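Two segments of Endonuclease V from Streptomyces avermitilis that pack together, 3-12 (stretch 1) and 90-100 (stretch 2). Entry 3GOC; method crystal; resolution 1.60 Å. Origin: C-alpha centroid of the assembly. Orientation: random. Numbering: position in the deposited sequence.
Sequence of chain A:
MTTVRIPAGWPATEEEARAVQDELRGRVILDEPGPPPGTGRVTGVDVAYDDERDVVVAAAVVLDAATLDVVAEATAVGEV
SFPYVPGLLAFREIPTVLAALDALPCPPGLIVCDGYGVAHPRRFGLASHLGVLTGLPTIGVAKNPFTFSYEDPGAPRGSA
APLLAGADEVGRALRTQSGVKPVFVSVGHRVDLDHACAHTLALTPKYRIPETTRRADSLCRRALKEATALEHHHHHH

Stretch 1 (3-12) TVRIPAGWPA
Stretch 2 (90-100) AFREIPTVLAA

Stretch 1 is a segment without regular helix or strand, broken by a type II turn, and it runs along one side of the start of a helix in stretch 2. The regular helix spans Ile-94 to Ala-100 and continues beyond, with Glu-93 at the N-cap position; its repeat is set by bonds such as Leu-98 N to Ile-94 O (2.9 Å) and Ala-99 N to Pro-95 O (3.1 Å). The two stretches run in opposite directions: the nearest CA atoms pair Val-4 with Thr-96 (6.1 Å), Pro-7 with Pro-95 (7.1 Å) and Pro-11 with Phe-91 (7.9 Å), so the register descends stretch 2 as stretch 1 advances. Together they bury 402 Å², both sides summed.

Val-4 (phi/psi -72/117, chi1 t at -178°) points its CA-to-CB bond toward the helix. Its CG2 lies 3.5 Å from Ala-99 CB, a close approach that the small methyl side chain permits, while its CG1 sits 4.3 Å from Pro-95 CB. Residues 95 and 99 are one helical turn apart, so a single valine spans both. Arg-5 (-83/169) and Ile-6 (-68/127), each with chi1 m, point away and leave the contact.

Pro-7 (-53/144, C-gamma exo) returns to the helix, placing its CG 3.5 Å from Pro-95 CG in a ring-to-ring van der Waals contact. It also opens a type II turn ending at Trp-10, closed by Trp-10 N to Pro-7 O at 3.1 Å. Ala-8 (-62/123) and Gly-9 (84/5) occupy the turn's corner, out of reach of stretch 2; the positive phi of Gly-9 would jam a CB against the preceding carbonyl O.

The turn delivers Trp-10 (-56/146, chi1 t at -161°, chi2 -113°), which has the largest covered area, 93 Å². Its NE1 donates the one hydrogen bond between the stretches, to Phe-91 O at 3.0 Å with an N-H...O angle of 152°; the carbonyl lies near the indole plane, as an in-plane N-H requires. Pro-95 CG covers one face of Trp-10, 3.9 Å from the centroid of its six-membered ring and 18° off the ring normal, a CH-pi contact over the face. Trp-10 CH2 reaches Ile-94 CG2 at 4.0 Å. The Trp-10 six-membered ring and the Phe-91 ring (chi1 m, chi2 88°) meet obliquely, centroids 5.9 Å apart and planes at 59°, with CZ2 of Trp-10 3.9 Å from CD2 of Phe-91.

Pro-11 (-50/137, C-gamma exo) ends the contact, its CG 3.9 Å from Phe-91 CE2; Ala-12 is out of reach.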

# COMPACT_ATOMS: atom_id res chain seq x y z
N THR A 3 -13.37 -33.20 -10.78
CA THR A 3 -14.33 -32.24 -10.25
C THR A 3 -14.43 -32.37 -8.73
O THR A 3 -14.58 -33.48 -8.21
CB THR A 3 -15.74 -32.45 -10.86
OG1 THR A 3 -15.67 -32.28 -12.28
CG2 THR A 3 -16.73 -31.46 -10.29
N VAL A 4 -14.35 -31.25 -8.03
CA VAL A 4 -14.44 -31.24 -6.58
C VAL A 4 -15.88 -31.52 -6.17
O VAL A 4 -16.77 -30.75 -6.49
CB VAL A 4 -14.03 -29.86 -6.00
CG1 VAL A 4 -14.08 -29.90 -4.47
CG2 VAL A 4 -12.64 -29.50 -6.48
N ARG A 5 -16.10 -32.63 -5.47
CA ARG A 5 -17.45 -32.97 -5.05
C ARG A 5 -17.84 -32.25 -3.77
O ARG A 5 -17.00 -31.62 -3.11
CB ARG A 5 -17.59 -34.48 -4.83
CG ARG A 5 -17.33 -35.33 -6.07
CD ARG A 5 -15.90 -35.84 -6.10
NE ARG A 5 -15.69 -36.77 -7.20
CZ ARG A 5 -14.59 -37.50 -7.36
NH1 ARG A 5 -13.60 -37.41 -6.48
NH2 ARG A 5 -14.48 -38.33 -8.40
N ILE A 6 -19.12 -32.31 -3.42
CA ILE A 6 -19.61 -31.69 -2.21
C ILE A 6 -19.00 -32.46 -1.04
O ILE A 6 -19.10 -33.69 -0.98
CB ILE A 6 -21.15 -31.77 -2.12
CG1 ILE A 6 -21.76 -30.99 -3.29
CG2 ILE A 6 -21.63 -31.24 -0.77
CD1 ILE A 6 -23.27 -30.99 -3.32
N PRO A 7 -18.35 -31.75 -0.11
CA PRO A 7 -17.72 -32.38 1.06
C PRO A 7 -18.67 -33.28 1.83
O PRO A 7 -19.86 -32.98 1.96
CB PRO A 7 -17.27 -31.19 1.90
CG PRO A 7 -16.94 -30.16 0.85
CD PRO A 7 -18.09 -30.30 -0.12
N ALA A 8 -18.13 -34.38 2.36
CA ALA A 8 -18.94 -35.30 3.15
C ALA A 8 -19.46 -34.55 4.38
O ALA A 8 -18.69 -34.00 5.16
CB ALA A 8 -18.09 -36.49 3.59
N GLY A 9 -20.78 -34.52 4.55
CA GLY A 9 -21.37 -33.84 5.69
C GLY A 9 -21.59 -32.35 5.55
O GLY A 9 -22.00 -31.68 6.51
N TRP A 10 -21.32 -31.81 4.37
CA TRP A 10 -21.50 -30.37 4.12
C TRP A 10 -22.94 -29.97 4.44
O TRP A 10 -23.86 -30.76 4.24
CB TRP A 10 -21.20 -30.07 2.65
CG TRP A 10 -20.90 -28.64 2.35
CD1 TRP A 10 -21.66 -27.77 1.62
CD2 TRP A 10 -19.73 -27.91 2.74
NE1 TRP A 10 -21.03 -26.55 1.51
CE2 TRP A 10 -19.84 -26.61 2.20
CE3 TRP A 10 -18.59 -28.23 3.50
CZ2 TRP A 10 -18.86 -25.64 2.37
CZ3 TRP A 10 -17.61 -27.26 3.68
CH2 TRP A 10 -17.76 -25.97 3.12
N PRO A 11 -23.15 -28.75 4.96
CA PRO A 11 -24.50 -28.29 5.28
C PRO A 11 -25.48 -28.48 4.13
O PRO A 11 -25.16 -28.21 2.97
CB PRO A 11 -24.29 -26.81 5.59
CG PRO A 11 -22.95 -26.79 6.21
CD PRO A 11 -22.15 -27.73 5.32
N ALA A 12 -26.68 -28.95 4.45
CA ALA A 12 -27.71 -29.17 3.45
C ALA A 12 -28.94 -28.31 3.71
O ALA A 12 -29.87 -28.29 2.90
CB ALA A 12 -28.09 -30.65 3.41
N ALA A 90 -21.22 -18.30 0.38
CA ALA A 90 -19.91 -18.93 0.45
C ALA A 90 -20.00 -20.45 0.48
O ALA A 90 -19.08 -21.14 0.06
CB ALA A 90 -19.15 -18.43 1.67
N PHE A 91 -21.11 -20.97 1.00
CA PHE A 91 -21.25 -22.42 1.07
C PHE A 91 -21.34 -23.09 -0.29
O PHE A 91 -21.24 -24.31 -0.40
CB PHE A 91 -22.44 -22.81 1.94
CG PHE A 91 -22.21 -22.56 3.40
CD1 PHE A 91 -22.52 -21.32 3.96
CD2 PHE A 91 -21.63 -23.54 4.20
CE1 PHE A 91 -22.25 -21.06 5.31
CE2 PHE A 91 -21.36 -23.30 5.55
CZ PHE A 91 -21.67 -22.05 6.11
N ARG A 92 -21.51 -22.29 -1.34
CA ARG A 92 -21.58 -22.82 -2.70
C ARG A 92 -20.21 -23.02 -3.32
O ARG A 92 -20.04 -23.89 -4.18
CB ARG A 92 -22.33 -21.85 -3.62
CG ARG A 92 -23.71 -21.43 -3.17
CD ARG A 92 -24.30 -20.47 -4.21
NE ARG A 92 -23.50 -19.25 -4.31
CZ ARG A 92 -23.57 -18.38 -5.32
NH1 ARG A 92 -24.40 -18.61 -6.34
NH2 ARG A 92 -22.83 -17.29 -5.32
N GLU A 93 -19.23 -22.24 -2.87
CA GLU A 93 -17.90 -22.25 -3.48
C GLU A 93 -16.67 -22.54 -2.64
O GLU A 93 -15.61 -22.78 -3.20
CB GLU A 93 -17.68 -20.91 -4.18
CG GLU A 93 -17.80 -19.73 -3.22
CD GLU A 93 -17.71 -18.40 -3.92
OE1 GLU A 93 -16.62 -17.78 -3.90
OE2 GLU A 93 -18.73 -17.98 -4.49
N ILE A 94 -16.80 -22.51 -1.32
CA ILE A 94 -15.64 -22.76 -0.48
C ILE A 94 -14.84 -24.02 -0.81
O ILE A 94 -13.62 -23.97 -0.91
CB ILE A 94 -16.05 -22.73 1.00
CG1 ILE A 94 -16.24 -21.28 1.42
CG2 ILE A 94 -15.01 -23.41 1.88
CD1 ILE A 94 -17.16 -21.11 2.59
N PRO A 95 -15.52 -25.16 -1.00
CA PRO A 95 -14.77 -26.38 -1.32
C PRO A 95 -13.89 -26.25 -2.58
O PRO A 95 -12.75 -26.74 -2.62
CB PRO A 95 -15.87 -27.43 -1.51
CG PRO A 95 -16.94 -26.95 -0.57
CD PRO A 95 -16.95 -25.46 -0.81
N THR A 96 -14.43 -25.58 -3.59
CA THR A 96 -13.70 -25.41 -4.84
C THR A 96 -12.57 -24.39 -4.71
O THR A 96 -11.52 -24.54 -5.33
CB THR A 96 -14.68 -25.00 -5.97
OG1 THR A 96 -15.71 -25.99 -6.07
CG2 THR A 96 -13.95 -24.93 -7.31
N VAL A 97 -12.79 -23.36 -3.90
CA VAL A 97 -11.76 -22.35 -3.67
C VAL A 97 -10.60 -23.00 -2.91
O VAL A 97 -9.43 -22.75 -3.22
CB VAL A 97 -12.32 -21.16 -2.84
CG1 VAL A 97 -11.19 -20.20 -2.46
CG2 VAL A 97 -13.37 -20.42 -3.65
N LEU A 98 -10.92 -23.82 -1.92
CA LEU A 98 -9.88 -24.51 -1.15
C LEU A 98 -9.07 -25.40 -2.09
O LEU A 98 -7.86 -25.51 -1.95
CB LEU A 98 -10.50 -25.35 -0.03
CG LEU A 98 -11.13 -24.56 1.13
CD1 LEU A 98 -11.87 -25.51 2.05
CD2 LEU A 98 -10.05 -23.80 1.89
N ALA A 99 -9.75 -26.02 -3.06
CA ALA A 99 -9.08 -26.90 -4.01
C ALA A 99 -8.12 -26.13 -4.92
O ALA A 99 -7.02 -26.61 -5.23
CB ALA A 99 -10.12 -27.64 -4.85
N ALA A 100 -8.53 -24.95 -5.36
CA ALA A 100 -7.66 -24.15 -6.21
C ALA A 100 -6.42 -23.73 -5.43
O ALA A 100 -5.30 -23.77 -5.95
CB ALA A 100 -8.40 -22.91 -6.73